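Local coordinates for protein N-acetyltransferase (Trypanosoma brucei, PDB 3I3G) that probably transfers the acetyl group of acetyl-CoA to the amine of D-glucosamine 6-phosphate, an early step towards UDP-N-acetylglucosamine, at residues 76-86 with 97-108; 114-122 with 143-151. All coordinates share one frame; numbering follows the deposited sequence.

After two strands and two helices the chain reaches strand 76-86, the middle strand of the five-stranded mixed sheet. A short connection of ten residues brings it back as 97-108, and contact 1 closes this antiparallel hairpin. The chain then enters helix 113-127, adds strand 132-137 parallel to strand 96-104 as an outermost strand of the sheet within this chain, and forms helix 142-147. Contact 2 closes this second, longer loop by packing 114-122 against 143-151. The two loops follow in series and do not nest. They meet where Leu117 and Leu121 rest on strand 76-86 and Tyr145 touches Val102. Both contacts also touch the second subunit.

Contact 1: 76-86 with 97-108; sequences RIVGSASLMIQ and GHIEDVVVDPSY. Unlike the reference sequence in segment 76-86: Arg76 (reference Gly).
Ser80 and Val103 form a hydrogen-bonded pair in an antiparallel ladder between 76-86 and 97-104. Ser82 with Glu100 and Met84 with His98 repeat it. The register slips by one residue between Ser80 and Ser82, a beta bulge that takes in Asp101. At the bulge one water bonds Ser80 OG at 2.7 Å, Ser82 OG and Asp101 O. Ser80 OG also bonds His34 and Ser82 OG bonds Thr66. Asp101 OD2 forms a salt bridge with Lys88 of the second subunit. The Leu83 and Ile99 face is buried under helix 113-127, where Leu83 touches Ile124 and Ser125. Leu83 CD1 lies 4.1 Å from Ile99 CG1, an ordinary apolar contact. On the other face Met84 bends at its last torsion (chi3 -54°), and Met84 CE comes 3.5 Å from Glu100 CG.

At the Arg76 end, Arg76 itself is exposed and Tyr108 partly so, with Val78 and Asp105 buried beneath. Arg76, which differs from the reference sequence, sends NH1 to Asp105 OD1 at 2.8 Å in a salt bridge. The guanidinium and carboxylate planes stand nearly perpendicular, 87° apart. Val78 CG2 sits over the centre of the Tyr108 ring, 4.0 Å from its centroid, a CH-pi contact. Asp105 OD2 accepts from Ser107 N at 2.6 Å in an Asx turn. The whole is a bulged antiparallel hairpin in the central sheet of the GNAT fold.

Contact 2: 114-122 with 143-151; sequences GKALIMDLC and PFYEKLGFR
This is an apolar packing contact between helix 113-127 and helix 142-147 with the turn that follows. It belongs to the C-terminal half of the GNAT fold. The helix segments run at 53° to each other, with axes 11.1 Å apart at closest approach. Large side chains span that distance, and no hydrogen bond crosses it.

Ile118 is central and meets four residues. Ile118 CG2 touches Leu148 CD1 at 3.8 Å and Phe150 CE2 at 3.7 Å. Ile118 CD1 reaches the edge of the Tyr145 ring, 4.0 Å from Tyr145 CE1. Ile118 CG1 lies near the plane of the Phe144 ring, at the CE2 edge. With chi1 at -62°, Ile118 CG2 points to Phe150 and CG1 carries CD1 to Tyr145, while Leu148 CD1 touches both branches. Ile118 and Tyr145 also touch Val102 of strand 96-104, so the cluster is joined to the sheet.

Leu148 divides its two methyls. Leu148 CD1 goes to Ile118. Leu148 CD2 lies 3.8 Å from Lys115 CG, across the aliphatic part of the exposed lysine at a slant. Phe144 approaches the backbone of 114-115 with its ring edge, and Phe144 CZ comes 3.5 Å from Gly114 C. The same residue lies over Tyr145, with Phe144 CD2 above the centre of that ring.

Gly149 is the first residue to leave helical backbone angles; its positive phi (112°) completes a Schellman motif. The turn leads to Phe150, which also packs on Leu159 of the second subunit. Cys122 SG meets this ring obliquely in a sulfur-aromatic contact, 3.9 Å from Phe150 CZ.

Contact 1: 76-86 with 97-108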
loop_
_atom_site.group_PDB
_atom_site.type_symbol
_atom_site.label_atom_id
_atom_site.label_comp_id
_atom_site.label_asym_id
_atom_site.label_seq_id
_atom_site.Cartn_x
_atom_site.Cartn_y
_atom_site.Cartn_z
ATOM N N ARG A 76 -19.156 20.598 -1.898
ATOM C CA ARG A 76 -18.940 19.770 -0.716
ATOM C C ARG A 76 -18.524 18.355 -1.105
ATOM O O ARG A 76 -19.152 17.722 -1.954
ATOM C CB ARG A 76 -20.184 19.738 0.177
ATOM C CG ARG A 76 -19.883 19.338 1.615
ATOM C CD ARG A 76 -21.106 19.459 2.510
ATOM N NE ARG A 76 -22.054 18.372 2.293
ATOM C CZ ARG A 76 -22.015 17.211 2.937
ATOM N NH1 ARG A 76 -21.072 16.983 3.841
ATOM N NH2 ARG A 76 -22.918 16.276 2.679
ATOM N N ILE A 77 -17.453 17.870 -0.486
ATOM C CA ILE A 77 -16.940 16.535 -0.763
ATOM C C ILE A 77 -17.647 15.509 0.113
ATOM O O ILE A 77 -17.549 15.559 1.340
ATOM C CB ILE A 77 -15.421 16.458 -0.517
ATOM C CG1 ILE A 77 -14.696 17.541 -1.320
ATOM C CG2 ILE A 77 -14.891 15.077 -0.876
ATOM C CD1 ILE A 77 -14.787 17.359 -2.825
ATOM N N VAL A 78 -18.352 14.575 -0.520
ATOM C CA VAL A 78 -19.185 13.624 0.210
ATOM C C VAL A 78 -18.750 12.174 0.017
ATOM O O VAL A 78 -19.382 11.255 0.537
ATOM C CB VAL A 78 -20.665 13.758 -0.195
ATOM C CG1 VAL A 78 -21.179 15.150 0.137
ATOM C CG2 VAL A 78 -20.837 13.457 -1.675
ATOM N N GLY A 79 -17.668 11.972 -0.728
ATOM C CA GLY A 79 -17.141 10.631 -0.955
ATOM C C GLY A 79 -15.706 10.661 -1.439
ATOM O O GLY A 79 -15.320 11.542 -2.207
ATOM N N SER A 80 -14.910 9.698 -0.987
ATOM C CA SER A 80 -13.512 9.627 -1.392
ATOM C C SER A 80 -12.961 8.207 -1.344
ATOM O O SER A 80 -13.357 7.399 -0.502
ATOM C CB SER A 80 -12.652 10.542 -0.519
ATOM O OG SER A 80 -11.297 10.516 -0.938
ATOM N N ALA A 81 -12.040 7.921 -2.256
ATOM C CA ALA A 81 -11.323 6.653 -2.280
ATOM C C ALA A 81 -10.007 6.860 -3.017
ATOM O O ALA A 81 -9.970 7.517 -4.055
ATOM C CB ALA A 81 -12.156 5.582 -2.962
ATOM N N SER A 82 -8.926 6.308 -2.476
ATOM C CA SER A 82 -7.602 6.516 -3.057
ATOM C C SER A 82 -7.017 5.230 -3.631
ATOM O O SER A 82 -7.323 4.134 -3.163
ATOM C CB SER A 82 -6.650 7.121 -2.025
ATOM O OG SER A 82 -7.060 8.428 -1.661
ATOM N N LEU A 83 -6.171 5.378 -4.646
ATOM C CA LEU A 83 -5.577 4.232 -5.323
ATOM C C LEU A 83 -4.065 4.379 -5.455
ATOM O O LEU A 83 -3.566 5.402 -5.924
ATOM C CB LEU A 83 -6.202 4.051 -6.709
ATOM C CG LEU A 83 -5.632 2.913 -7.556
ATOM C CD1 LEU A 83 -5.878 1.573 -6.882
ATOM C CD2 LEU A 83 -6.224 2.928 -8.961
ATOM N N MET A 84 -3.343 3.347 -5.036
ATOM C CA MET A 84 -1.895 3.312 -5.175
ATOM C C MET A 84 -1.511 2.122 -6.043
ATOM O O MET A 84 -1.687 0.974 -5.641
ATOM C CB MET A 84 -1.227 3.196 -3.805
ATOM C CG MET A 84 -1.666 4.249 -2.801
ATOM S SD MET A 84 -0.851 4.066 -1.203
ATOM C CE MET A 84 -1.236 2.360 -0.815
ATOM N N ILE A 85 -1.000 2.397 -7.237
ATOM C CA ILE A 85 -0.606 1.332 -8.151
ATOM C C ILE A 85 0.872 0.990 -7.994
ATOM O O ILE A 85 1.746 1.810 -8.275
ATOM C CB ILE A 85 -0.921 1.688 -9.613
ATOM C CG1 ILE A 85 -2.432 1.848 -9.800
ATOM C CG2 ILE A 85 -0.378 0.618 -10.547
ATOM C CD1 ILE A 85 -2.852 2.132 -11.229
ATOM N N GLN A 86 1.144 -0.228 -7.540
ATOM C CA GLN A 86 2.513 -0.649 -7.266
ATOM C C GLN A 86 2.971 -1.775 -8.186
ATOM O O GLN A 86 2.433 -2.883 -8.141
ATOM C CB GLN A 86 2.654 -1.071 -5.804
ATOM C CG GLN A 86 2.625 0.089 -4.826
ATOM C CD GLN A 86 2.557 -0.370 -3.385
ATOM O OE1 GLN A 86 1.962 -1.404 -3.080
ATOM N NE2 GLN A 86 3.167 0.397 -2.490
ATOM N N GLY A 97 -3.089 -3.059 -7.523
ATOM C CA GLY A 97 -3.845 -1.871 -7.142
ATOM C C GLY A 97 -4.193 -1.872 -5.666
ATOM O O GLY A 97 -4.922 -2.742 -5.191
ATOM N N HIS A 98 -3.662 -0.894 -4.938
ATOM C CA HIS A 98 -3.934 -0.758 -3.514
ATOM C C HIS A 98 -4.962 0.341 -3.274
ATOM O O HIS A 98 -4.672 1.519 -3.477
ATOM C CB HIS A 98 -2.651 -0.425 -2.752
ATOM C CG HIS A 98 -1.604 -1.491 -2.832
ATOM N ND1 HIS A 98 -1.347 -2.361 -1.795
ATOM C CD2 HIS A 98 -0.746 -1.827 -3.824
ATOM C CE1 HIS A 98 -0.378 -3.187 -2.144
ATOM N NE2 HIS A 98 0.004 -2.884 -3.371
ATOM N N ILE A 99 -6.159 -0.048 -2.847
ATOM C CA ILE A 99 -7.200 0.920 -2.521
ATOM C C ILE A 99 -7.110 1.324 -1.054
ATOM O O ILE A 99 -7.012 0.472 -0.170
ATOM C CB ILE A 99 -8.606 0.378 -2.839
ATOM C CG1 ILE A 99 -8.790 0.248 -4.353
ATOM C CG2 ILE A 99 -9.678 1.288 -2.254
ATOM C CD1 ILE A 99 -10.174 -0.216 -4.769
ATOM N N GLU A 100 -7.138 2.630 -0.806
ATOM C CA GLU A 100 -6.944 3.165 0.535
ATOM C C GLU A 100 -8.002 4.198 0.898
ATOM O O GLU A 100 -8.578 4.846 0.026
ATOM C CB GLU A 100 -5.562 3.816 0.645
ATOM C CG GLU A 100 -4.395 2.846 0.580
ATOM C CD GLU A 100 -4.131 2.168 1.908
ATOM O OE1 GLU A 100 -4.336 2.808 2.960
ATOM O OE2 GLU A 100 -3.707 0.995 1.900
ATOM N N ASP A 101 -8.297 4.304 2.156
ATOM C CA ASP A 101 -9.046 5.381 2.708
ATOM C C ASP A 101 -10.369 5.608 1.969
ATOM O O ASP A 101 -10.545 6.606 1.380
ATOM C CB ASP A 101 -8.213 6.648 2.682
ATOM C CG ASP A 101 -7.083 6.621 3.715
ATOM O OD1 ASP A 101 -7.292 6.267 4.832
ATOM O OD2 ASP A 101 -6.022 6.883 3.319
ATOM N N VAL A 102 -11.234 4.612 1.975
ATOM C CA VAL A 102 -12.556 4.710 1.376
ATOM C C VAL A 102 -13.530 5.254 2.415
ATOM O O VAL A 102 -13.704 4.664 3.481
ATOM C CB VAL A 102 -13.053 3.339 0.879
ATOM C CG1 VAL A 102 -14.419 3.473 0.218
ATOM C CG2 VAL A 102 -12.044 2.727 -0.083
ATOM N N VAL A 103 -14.155 6.385 2.111
ATOM C CA VAL A 103 -15.072 7.012 3.054
ATOM C C VAL A 103 -16.227 7.706 2.344
ATOM O O VAL A 103 -16.032 8.391 1.341
ATOM C CB VAL A 103 -14.346 8.032 3.955
ATOM C CG1 VAL A 103 -13.708 9.125 3.112
ATOM C CG2 VAL A 103 -15.312 8.628 4.973
ATOM N N VAL A 104 -17.431 7.518 2.871
ATOM C CA VAL A 104 -18.615 8.161 2.320
ATOM C C VAL A 104 -19.372 8.897 3.416
ATOM O O VAL A 104 -19.567 8.368 4.510
ATOM C CB VAL A 104 -19.557 7.142 1.655
ATOM C CG1 VAL A 104 -20.881 7.798 1.296
ATOM C CG2 VAL A 104 -18.899 6.539 0.424
ATOM N N ASP A 105 -19.787 10.124 3.125
ATOM C CA ASP A 105 -20.563 10.899 4.077
ATOM C C ASP A 105 -21.822 10.123 4.453
ATOM O O ASP A 105 -22.549 9.655 3.578
ATOM C CB ASP A 105 -20.926 12.264 3.489
ATOM C CG ASP A 105 -21.649 13.150 4.481
ATOM O OD1 ASP A 105 -21.207 14.300 4.684
ATOM O OD2 ASP A 105 -22.653 12.694 5.067
ATOM N N PRO A 106 -22.073 9.974 5.763
ATOM C CA PRO A 106 -23.227 9.230 6.257
ATOM C C PRO A 106 -24.535 9.709 5.631
ATOM O O PRO A 106 -25.464 8.919 5.458
ATOM C CB PRO A 106 -23.219 9.512 7.768
ATOM C CG PRO A 106 -22.220 10.610 7.977
ATOM C CD PRO A 106 -21.247 10.504 6.858
ATOM N N SER A 107 -24.602 10.992 5.293
ATOM C CA SER A 107 -25.800 11.558 4.682
ATOM C C SER A 107 -26.084 10.934 3.320
ATOM O O SER A 107 -27.213 10.978 2.832
ATOM C CB SER A 107 -25.668 13.076 4.543
ATOM O OG SER A 107 -25.624 13.702 5.814
ATOM N N TYR A 108 -25.055 10.351 2.712
ATOM C CA TYR A 108 -25.189 9.743 1.391
ATOM C C TYR A 108 -25.132 8.219 1.455
ATOM O O TYR A 108 -24.825 7.559 0.463
ATOM C CB TYR A 108 -24.111 10.277 0.445
ATOM C CG TYR A 108 -24.385 11.680 -0.045
ATOM C CD1 TYR A 108 -24.931 11.902 -1.301
ATOM C CD2 TYR A 108 -24.113 12.782 0.753
ATOM C CE1 TYR A 108 -25.190 13.181 -1.752
ATOM C CE2 TYR A 108 -24.372 14.066 0.310
ATOM C CZ TYR A 108 -24.909 14.258 -0.944
ATOM O OH TYR A 108 -25.168 15.535 -1.392
HETATM O O HOH W 1 -9.440 8.768 0.008
HETATM O O HOH W 2 -5.090 7.506 0.958
#

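Contact 2: 114-122 with 143-151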
loop_
_atom_site.group_PDB
_atom_site.type_symbol
_atom_site.label_atom_id
_atom_site.label_comp_id
_atom_site.label_asym_id
_atom_site.label_seq_id
_atom_site.Cartn_x
_atom_site.Cartn_y
_atom_site.Cartn_z
ATOM N N GLY A 114 -20.187 4.454 -2.453
ATOM C CA GLY A 114 -19.121 3.501 -2.164
ATOM C C GLY A 114 -18.852 2.586 -3.343
ATOM O O GLY A 114 -17.714 2.455 -3.797
ATOM N N LYS A 115 -19.907 1.951 -3.840
ATOM C CA LYS A 115 -19.796 1.061 -4.991
ATOM C C LYS A 115 -19.186 1.779 -6.191
ATOM O O LYS A 115 -18.278 1.261 -6.841
ATOM C CB LYS A 115 -21.170 0.498 -5.360
ATOM C CG LYS A 115 -21.190 -0.319 -6.643
ATOM C CD LYS A 115 -22.545 -0.984 -6.844
ATOM C CE LYS A 115 -22.601 -1.753 -8.152
ATOM N NZ LYS A 115 -22.109 -3.150 -8.001
ATOM N N ALA A 116 -19.690 2.974 -6.479
ATOM C CA ALA A 116 -19.213 3.749 -7.620
ATOM C C ALA A 116 -17.721 4.050 -7.503
ATOM O O ALA A 116 -16.970 3.897 -8.466
ATOM C CB ALA A 116 -20.009 5.039 -7.755
ATOM N N LEU A 117 -17.299 4.480 -6.319
ATOM C CA LEU A 117 -15.895 4.794 -6.075
ATOM C C LEU A 117 -15.002 3.573 -6.280
ATOM O O LEU A 117 -14.006 3.636 -7.000
ATOM C CB LEU A 117 -15.709 5.354 -4.662
ATOM C CG LEU A 117 -16.154 6.803 -4.450
ATOM C CD1 LEU A 117 -16.249 7.134 -2.967
ATOM C CD2 LEU A 117 -15.209 7.758 -5.156
ATOM N N ILE A 118 -15.364 2.463 -5.645
ATOM C CA ILE A 118 -14.577 1.236 -5.746
ATOM C C ILE A 118 -14.474 0.741 -7.188
ATOM O O ILE A 118 -13.388 0.415 -7.664
ATOM C CB ILE A 118 -15.153 0.118 -4.857
ATOM C CG1 ILE A 118 -15.118 0.540 -3.386
ATOM C CG2 ILE A 118 -14.380 -1.174 -5.062
ATOM C CD1 ILE A 118 -13.728 0.860 -2.868
ATOM N N MET A 119 -15.610 0.684 -7.877
ATOM C CA MET A 119 -15.632 0.244 -9.268
ATOM C C MET A 119 -14.737 1.126 -10.131
ATOM O O MET A 119 -13.992 0.631 -10.976
ATOM C CB MET A 119 -17.062 0.247 -9.813
ATOM C CG MET A 119 -17.966 -0.806 -9.192
ATOM S SD MET A 119 -17.400 -2.491 -9.508
ATOM C CE MET A 119 -15.939 -2.563 -8.475
ATOM N N ASP A 120 -14.811 2.434 -9.908
ATOM C CA ASP A 120 -13.985 3.384 -10.644
ATOM C C ASP A 120 -12.506 3.052 -10.486
ATOM O O ASP A 120 -11.770 2.977 -11.469
ATOM C CB ASP A 120 -14.251 4.812 -10.160
ATOM C CG ASP A 120 -13.522 5.854 -10.989
ATOM O OD1 ASP A 120 -13.709 5.874 -12.223
ATOM O OD2 ASP A 120 -12.770 6.661 -10.405
ATOM N N LEU A 121 -12.078 2.853 -9.243
ATOM C CA LEU A 121 -10.679 2.558 -8.957
ATOM C C LEU A 121 -10.258 1.215 -9.545
ATOM O O LEU A 121 -9.115 1.044 -9.970
ATOM C CB LEU A 121 -10.416 2.590 -7.450
ATOM C CG LEU A 121 -10.603 3.952 -6.779
ATOM C CD1 LEU A 121 -10.100 3.924 -5.343
ATOM C CD2 LEU A 121 -9.894 5.036 -7.575
ATOM N N CYS A 122 -11.184 0.262 -9.567
ATOM C CA CYS A 122 -10.905 -1.048 -10.145
ATOM C C CYS A 122 -10.676 -0.935 -11.646
ATOM O O CYS A 122 -9.817 -1.616 -12.205
ATOM C CB CYS A 122 -12.048 -2.024 -9.859
ATOM S SG CYS A 122 -12.089 -2.642 -8.166
ATOM N N PRO A 143 -18.982 -6.805 4.774
ATOM C CA PRO A 143 -20.129 -7.141 3.928
ATOM C C PRO A 143 -20.176 -6.297 2.658
ATOM O O PRO A 143 -20.446 -6.819 1.575
ATOM C CB PRO A 143 -21.329 -6.815 4.821
ATOM C CG PRO A 143 -20.805 -6.917 6.213
ATOM C CD PRO A 143 -19.393 -6.421 6.135
ATOM N N PHE A 144 -19.920 -5.001 2.801
ATOM C CA PHE A 144 -19.916 -4.083 1.667
ATOM C C PHE A 144 -18.960 -4.542 0.570
ATOM O O PHE A 144 -19.308 -4.535 -0.611
ATOM C CB PHE A 144 -19.554 -2.670 2.134
ATOM C CG PHE A 144 -19.173 -1.739 1.017
ATOM C CD1 PHE A 144 -20.137 -1.214 0.173
ATOM C CD2 PHE A 144 -17.849 -1.382 0.817
ATOM C CE1 PHE A 144 -19.787 -0.356 -0.854
ATOM C CE2 PHE A 144 -17.493 -0.523 -0.207
ATOM C CZ PHE A 144 -18.463 -0.010 -1.043
ATOM N N TYR A 145 -17.755 -4.942 0.965
ATOM C CA TYR A 145 -16.742 -5.364 0.001
ATOM C C TYR A 145 -17.040 -6.731 -0.609
ATOM O O TYR A 145 -16.810 -6.953 -1.799
ATOM C CB TYR A 145 -15.348 -5.348 0.634
ATOM C CG TYR A 145 -14.828 -3.955 0.911
ATOM C CD1 TYR A 145 -14.479 -3.102 -0.129
ATOM C CD2 TYR A 145 -14.684 -3.492 2.212
ATOM C CE1 TYR A 145 -14.006 -1.826 0.118
ATOM C CE2 TYR A 145 -14.209 -2.218 2.470
ATOM C CZ TYR A 145 -13.872 -1.390 1.420
ATOM O OH TYR A 145 -13.400 -0.122 1.672
ATOM N N GLU A 146 -17.554 -7.649 0.201
ATOM C CA GLU A 146 -17.869 -8.988 -0.284
ATOM C C GLU A 146 -18.992 -8.957 -1.318
ATOM O O GLU A 146 -19.036 -9.790 -2.223
ATOM C CB GLU A 146 -18.214 -9.928 0.877
ATOM C CG GLU A 146 -19.368 -9.468 1.750
ATOM C CD GLU A 146 -19.544 -10.339 2.982
ATOM O OE1 GLU A 146 -20.702 -10.590 3.377
ATOM O OE2 GLU A 146 -18.522 -10.777 3.553
ATOM N N LYS A 147 -19.895 -7.990 -1.191
ATOM C CA LYS A 147 -20.985 -7.857 -2.152
ATOM C C LYS A 147 -20.483 -7.292 -3.476
ATOM O O LYS A 147 -21.074 -7.532 -4.527
ATOM C CB LYS A 147 -22.114 -6.985 -1.599
ATOM C CG LYS A 147 -23.285 -6.841 -2.561
ATOM C CD LYS A 147 -24.468 -6.131 -1.926
ATOM C CE LYS A 147 -25.647 -6.089 -2.889
ATOM N NZ LYS A 147 -26.842 -5.428 -2.296
ATOM N N LEU A 148 -19.386 -6.542 -3.418
ATOM C CA LEU A 148 -18.794 -5.964 -4.619
ATOM C C LEU A 148 -18.006 -7.004 -5.408
ATOM O O LEU A 148 -17.605 -6.759 -6.545
ATOM C CB LEU A 148 -17.890 -4.782 -4.261
ATOM C CG LEU A 148 -18.565 -3.567 -3.623
ATOM C CD1 LEU A 148 -17.549 -2.464 -3.374
ATOM C CD2 LEU A 148 -19.705 -3.062 -4.495
ATOM N N GLY A 149 -17.783 -8.165 -4.802
ATOM C CA GLY A 149 -17.049 -9.237 -5.464
ATOM C C GLY A 149 -15.702 -9.512 -4.827
ATOM O O GLY A 149 -15.016 -10.465 -5.196
ATOM N N PHE A 150 -15.317 -8.673 -3.872
ATOM C CA PHE A 150 -14.084 -8.888 -3.127
ATOM C C PHE A 150 -14.251 -10.070 -2.186
ATOM O O PHE A 150 -15.347 -10.332 -1.691
ATOM C CB PHE A 150 -13.710 -7.643 -2.323
ATOM C CG PHE A 150 -13.149 -6.525 -3.155
ATOM C CD1 PHE A 150 -11.789 -6.266 -3.162
ATOM C CD2 PHE A 150 -13.980 -5.733 -3.927
ATOM C CE1 PHE A 150 -11.268 -5.238 -3.924
ATOM C CE2 PHE A 150 -13.466 -4.703 -4.692
ATOM C CZ PHE A 150 -12.108 -4.455 -4.690
ATOM N N ARG A 151 -13.162 -10.786 -1.938
ATOM C CA ARG A 151 -13.201 -11.909 -1.014
ATOM C C ARG A 151 -12.178 -11.723 0.095
ATOM O O ARG A 151 -11.109 -11.150 -0.120
ATOM C CB ARG A 151 -12.949 -13.222 -1.750
ATOM C CG ARG A 151 -11.552 -13.343 -2.312
ATOM C CD ARG A 151 -11.397 -14.614 -3.118
ATOM N NE ARG A 151 -10.019 -14.795 -3.556
ATOM C CZ ARG A 151 -9.467 -14.124 -4.560
ATOM N NH1 ARG A 151 -10.177 -13.226 -5.229
ATOM N NH2 ARG A 151 -8.206 -14.351 -4.893
#